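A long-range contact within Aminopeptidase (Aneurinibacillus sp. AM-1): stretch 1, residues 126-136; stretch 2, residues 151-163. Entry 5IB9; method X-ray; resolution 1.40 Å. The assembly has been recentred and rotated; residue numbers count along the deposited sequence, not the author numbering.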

# COMPACT_ATOMS: atom_id res chain seq x y z
N SER A 126 3.42 4.17 -21.08
CA SER A 126 2.04 4.06 -20.53
C SER A 126 1.30 5.32 -20.91
O SER A 126 1.97 6.37 -21.03
CB SER A 126 2.04 3.95 -19.00
OG SER A 126 2.80 4.97 -18.39
N PHE A 127 -0.03 5.24 -21.08
CA PHE A 127 -0.87 6.46 -21.13
C PHE A 127 -0.54 7.44 -20.01
O PHE A 127 -0.37 8.64 -20.23
CB PHE A 127 -2.34 6.17 -21.08
CG PHE A 127 -2.84 5.31 -22.17
CD1 PHE A 127 -3.54 4.14 -21.87
CD2 PHE A 127 -2.65 5.68 -23.52
CE1 PHE A 127 -4.04 3.33 -22.89
CE2 PHE A 127 -3.15 4.88 -24.55
CZ PHE A 127 -3.84 3.69 -24.24
N ALA A 128 -0.48 6.95 -18.78
CA ALA A 128 0.02 7.75 -17.66
C ALA A 128 1.30 8.57 -17.91
O ALA A 128 1.37 9.74 -17.57
CB ALA A 128 0.25 6.82 -16.42
N ASP A 129 2.36 7.92 -18.42
CA ASP A 129 3.60 8.65 -18.60
C ASP A 129 3.57 9.73 -19.71
O ASP A 129 4.13 10.79 -19.55
CB ASP A 129 4.74 7.70 -18.89
CG ASP A 129 5.41 7.17 -17.61
OD1 ASP A 129 6.23 6.24 -17.77
OD2 ASP A 129 5.12 7.69 -16.48
N LYS A 130 2.87 9.43 -20.79
CA LYS A 130 2.61 10.39 -21.89
C LYS A 130 1.96 11.61 -21.32
O LYS A 130 2.40 12.71 -21.58
CB LYS A 130 1.72 9.78 -22.95
CG LYS A 130 2.35 8.67 -23.77
CD LYS A 130 1.23 7.92 -24.48
CE LYS A 130 1.63 6.63 -25.29
NZ LYS A 130 2.61 6.93 -26.39
N VAL A 131 0.92 11.43 -20.48
CA VAL A 131 0.27 12.60 -19.87
C VAL A 131 1.23 13.37 -18.94
O VAL A 131 1.30 14.63 -18.95
CB VAL A 131 -1.06 12.19 -19.17
CG1 VAL A 131 -1.67 13.37 -18.45
CG2 VAL A 131 -2.03 11.64 -20.20
N ARG A 132 1.94 12.65 -18.06
CA ARG A 132 2.85 13.36 -17.15
C ARG A 132 4.01 14.06 -17.89
O ARG A 132 4.36 15.20 -17.57
CB ARG A 132 3.41 12.38 -16.10
CG ARG A 132 2.50 12.12 -14.90
CD ARG A 132 3.25 11.24 -13.88
NE ARG A 132 3.43 9.91 -14.43
CZ ARG A 132 2.73 8.84 -14.05
NH1 ARG A 132 1.81 8.92 -13.06
NH2 ARG A 132 2.95 7.67 -14.66
N ASN A 133 4.57 13.41 -18.90
CA ASN A 133 5.67 14.02 -19.69
C ASN A 133 5.24 15.36 -20.32
O ASN A 133 5.97 16.36 -20.24
CB ASN A 133 6.20 13.07 -20.75
CG ASN A 133 6.87 11.81 -20.16
OD1 ASN A 133 6.91 10.76 -20.82
ND2 ASN A 133 7.30 11.89 -18.90
N ALA A 134 4.03 15.38 -20.89
CA ALA A 134 3.44 16.61 -21.50
C ALA A 134 3.09 17.68 -20.46
O ALA A 134 3.37 18.88 -20.66
CB ALA A 134 2.21 16.24 -22.37
N ALA A 135 2.47 17.23 -19.35
CA ALA A 135 2.10 18.13 -18.28
C ALA A 135 3.34 18.77 -17.60
O ALA A 135 3.29 19.90 -17.17
CB ALA A 135 1.24 17.42 -17.23
N LYS A 136 4.45 18.05 -17.56
CA LYS A 136 5.70 18.56 -16.95
C LYS A 136 6.21 19.74 -17.79
O LYS A 136 6.91 20.62 -17.28
CB LYS A 136 6.76 17.43 -16.85
CG LYS A 136 8.04 17.74 -16.02
CD LYS A 136 7.89 17.33 -14.55
CE LYS A 136 8.92 18.01 -13.63
NZ LYS A 136 8.32 18.27 -12.26
N LYS A 151 -12.22 2.69 -31.19
CA LYS A 151 -12.09 3.66 -30.09
C LYS A 151 -10.91 3.42 -29.14
O LYS A 151 -10.46 2.28 -28.95
CB LYS A 151 -13.39 3.77 -29.29
CG LYS A 151 -14.57 4.37 -30.04
CD LYS A 151 -15.65 4.88 -29.08
CE LYS A 151 -16.78 5.60 -29.83
NZ LYS A 151 -17.78 6.30 -28.95
N LEU A 152 -10.40 4.52 -28.58
CA LEU A 152 -9.33 4.49 -27.57
C LEU A 152 -9.89 4.81 -26.18
O LEU A 152 -10.19 5.95 -25.83
CB LEU A 152 -8.12 5.38 -27.92
CG LEU A 152 -6.97 5.36 -26.92
CD1 LEU A 152 -6.42 3.96 -26.75
CD2 LEU A 152 -5.85 6.31 -27.36
N ASN A 153 -10.09 3.74 -25.43
CA ASN A 153 -10.52 3.82 -24.05
C ASN A 153 -9.33 3.28 -23.33
O ASN A 153 -8.58 2.46 -23.87
CB ASN A 153 -11.72 2.91 -23.83
CG ASN A 153 -12.91 3.32 -24.65
OD1 ASN A 153 -13.58 4.30 -24.35
ND2 ASN A 153 -13.18 2.57 -25.70
N GLY A 154 -9.11 3.76 -22.12
CA GLY A 154 -7.97 3.29 -21.38
C GLY A 154 -7.94 4.02 -20.07
O GLY A 154 -8.88 4.72 -19.73
N THR A 155 -6.81 3.88 -19.39
CA THR A 155 -6.68 4.40 -18.06
C THR A 155 -5.28 4.96 -17.76
O THR A 155 -4.25 4.45 -18.22
CB THR A 155 -7.09 3.27 -17.00
OG1 THR A 155 -6.96 3.78 -15.65
CG2 THR A 155 -6.24 2.00 -17.23
N LEU A 156 -5.25 5.98 -16.92
CA LEU A 156 -4.01 6.54 -16.46
C LEU A 156 -3.58 5.76 -15.23
O LEU A 156 -2.56 6.06 -14.60
CB LEU A 156 -4.19 8.03 -16.19
CG LEU A 156 -4.79 8.78 -17.40
CD1 LEU A 156 -4.76 10.22 -16.99
CD2 LEU A 156 -3.99 8.54 -18.67
N GLY A 157 -4.39 4.75 -14.90
CA GLY A 157 -3.98 3.70 -13.94
C GLY A 157 -4.43 3.98 -12.52
O GLY A 157 -4.86 3.07 -11.79
N GLY A 158 -4.32 5.23 -12.12
CA GLY A 158 -4.64 5.64 -10.79
C GLY A 158 -4.74 7.13 -10.70
O GLY A 158 -4.37 7.86 -11.64
N SER A 159 -5.27 7.57 -9.59
CA SER A 159 -5.40 8.98 -9.29
C SER A 159 -4.03 9.60 -9.35
O SER A 159 -3.04 8.97 -8.95
CB SER A 159 -6.01 9.16 -7.88
OG SER A 159 -5.48 8.22 -6.92
N ASP A 160 -3.93 10.81 -9.86
CA ASP A 160 -2.63 11.48 -9.89
C ASP A 160 -2.74 12.94 -10.31
O ASP A 160 -3.17 13.24 -11.43
CB ASP A 160 -1.61 10.74 -10.76
CG ASP A 160 -0.20 11.34 -10.66
OD1 ASP A 160 -0.07 12.43 -10.07
OD2 ASP A 160 0.79 10.72 -11.16
N ALA A 161 -2.31 13.84 -9.43
CA ALA A 161 -2.50 15.28 -9.65
C ALA A 161 -1.40 15.88 -10.51
O ALA A 161 -1.40 17.08 -10.82
CB ALA A 161 -2.66 16.03 -8.31
N SER A 162 -0.47 15.03 -10.93
CA SER A 162 0.48 15.44 -11.96
C SER A 162 -0.20 15.48 -13.32
O SER A 162 0.26 16.20 -14.22
CB SER A 162 1.64 14.49 -12.03
OG SER A 162 1.93 14.14 -10.70
N PHE A 163 -1.27 14.72 -13.46
CA PHE A 163 -2.00 14.68 -14.75
C PHE A 163 -2.68 15.99 -15.17
O PHE A 163 -2.92 16.94 -14.39
CB PHE A 163 -3.05 13.58 -14.75
CG PHE A 163 -2.54 12.17 -14.54
CD1 PHE A 163 -1.30 11.73 -15.02
CD2 PHE A 163 -3.38 11.25 -13.92
CE1 PHE A 163 -0.91 10.39 -14.85
CE2 PHE A 163 -3.00 9.92 -13.76
CZ PHE A 163 -1.75 9.51 -14.22
O HOH W 1 -1.66 4.48 -17.91

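How does the helix of stretch 1 begin, and what does its first turn meet? Ser126 stands at the N-cap, and Ser126 OG accepts a hydrogen bond from Asp129 N at 3.0 Å, satisfying an amide that has no carbonyl of a preceding turn to pair with. Phe127 then points toward the irregular second stretch. Phe127 CZ packs on Leu152 CD1 at 3.6 Å and Phe127 CB on Leu156 CD2 at 3.8 Å, while Thr155 O lies at the ring edge, 3.7 Å from Phe127 CD1. Phe127 CE1 is 4.2 Å from Gly154 CA. An ideal CB on Gly154 would fall 2.7 Å from Phe127 CE1, a clash, so the absence of a side chain there lets the ring lie where it does.

What joins the two backbones where they come closest? At Ala128 and Leu156 the CA atoms are 4.4 Å apart, and Ala128 CB sits 3.4 Å from Leu156 O. No direct backbone hydrogen bond crosses here; a water does the bridging instead. The water O accepts from Ala128 N at 2.9 Å and donates to Thr155 O at 2.6 Å, so that a free amide of the first helical turn and a loop carbonyl are both served. Ala128 CB also makes an apolar contact with Phe163 CZ at 4.0 Å.

Which residue carries the apolar packing onward? Val131, one turn after Phe127, points toward the other stretch and touches two of its side chains: Val131 CG2 is 4.0 Å from Leu156 CD2, and Val131 CG1 is 3.8 Å from Phe163 CD1. Leu156 CD2 thus meets both Phe127 and Val131.

How is the charge of Arg132 handled beside this apolar packing? Its CB points sideways, but the end of the side chain comes nearer, and Arg132 NH1 donates to Asp160 OD2 at 2.8 Å in a salt bridge across the contact. Within the helix, Arg132 NH2 forms a second salt bridge, donating to Asp129 OD2 at 2.8 Å, so one guanidinium is shared between two carboxylates. Phe163 CE1 lies over one face of the guanidinium, 3.6 Å from Arg132 NH1, and Asp160 OD2 lies at the edge.

What closes the contact? Ala135 CB rests 3.4 Å from Ser162 O, in the type I turn from Asp160 to Phe163. That turn is braced by Ser162 N donating to Asp160 OD1 at 2.8 Å, while OD2 of the same carboxylate faces Arg132.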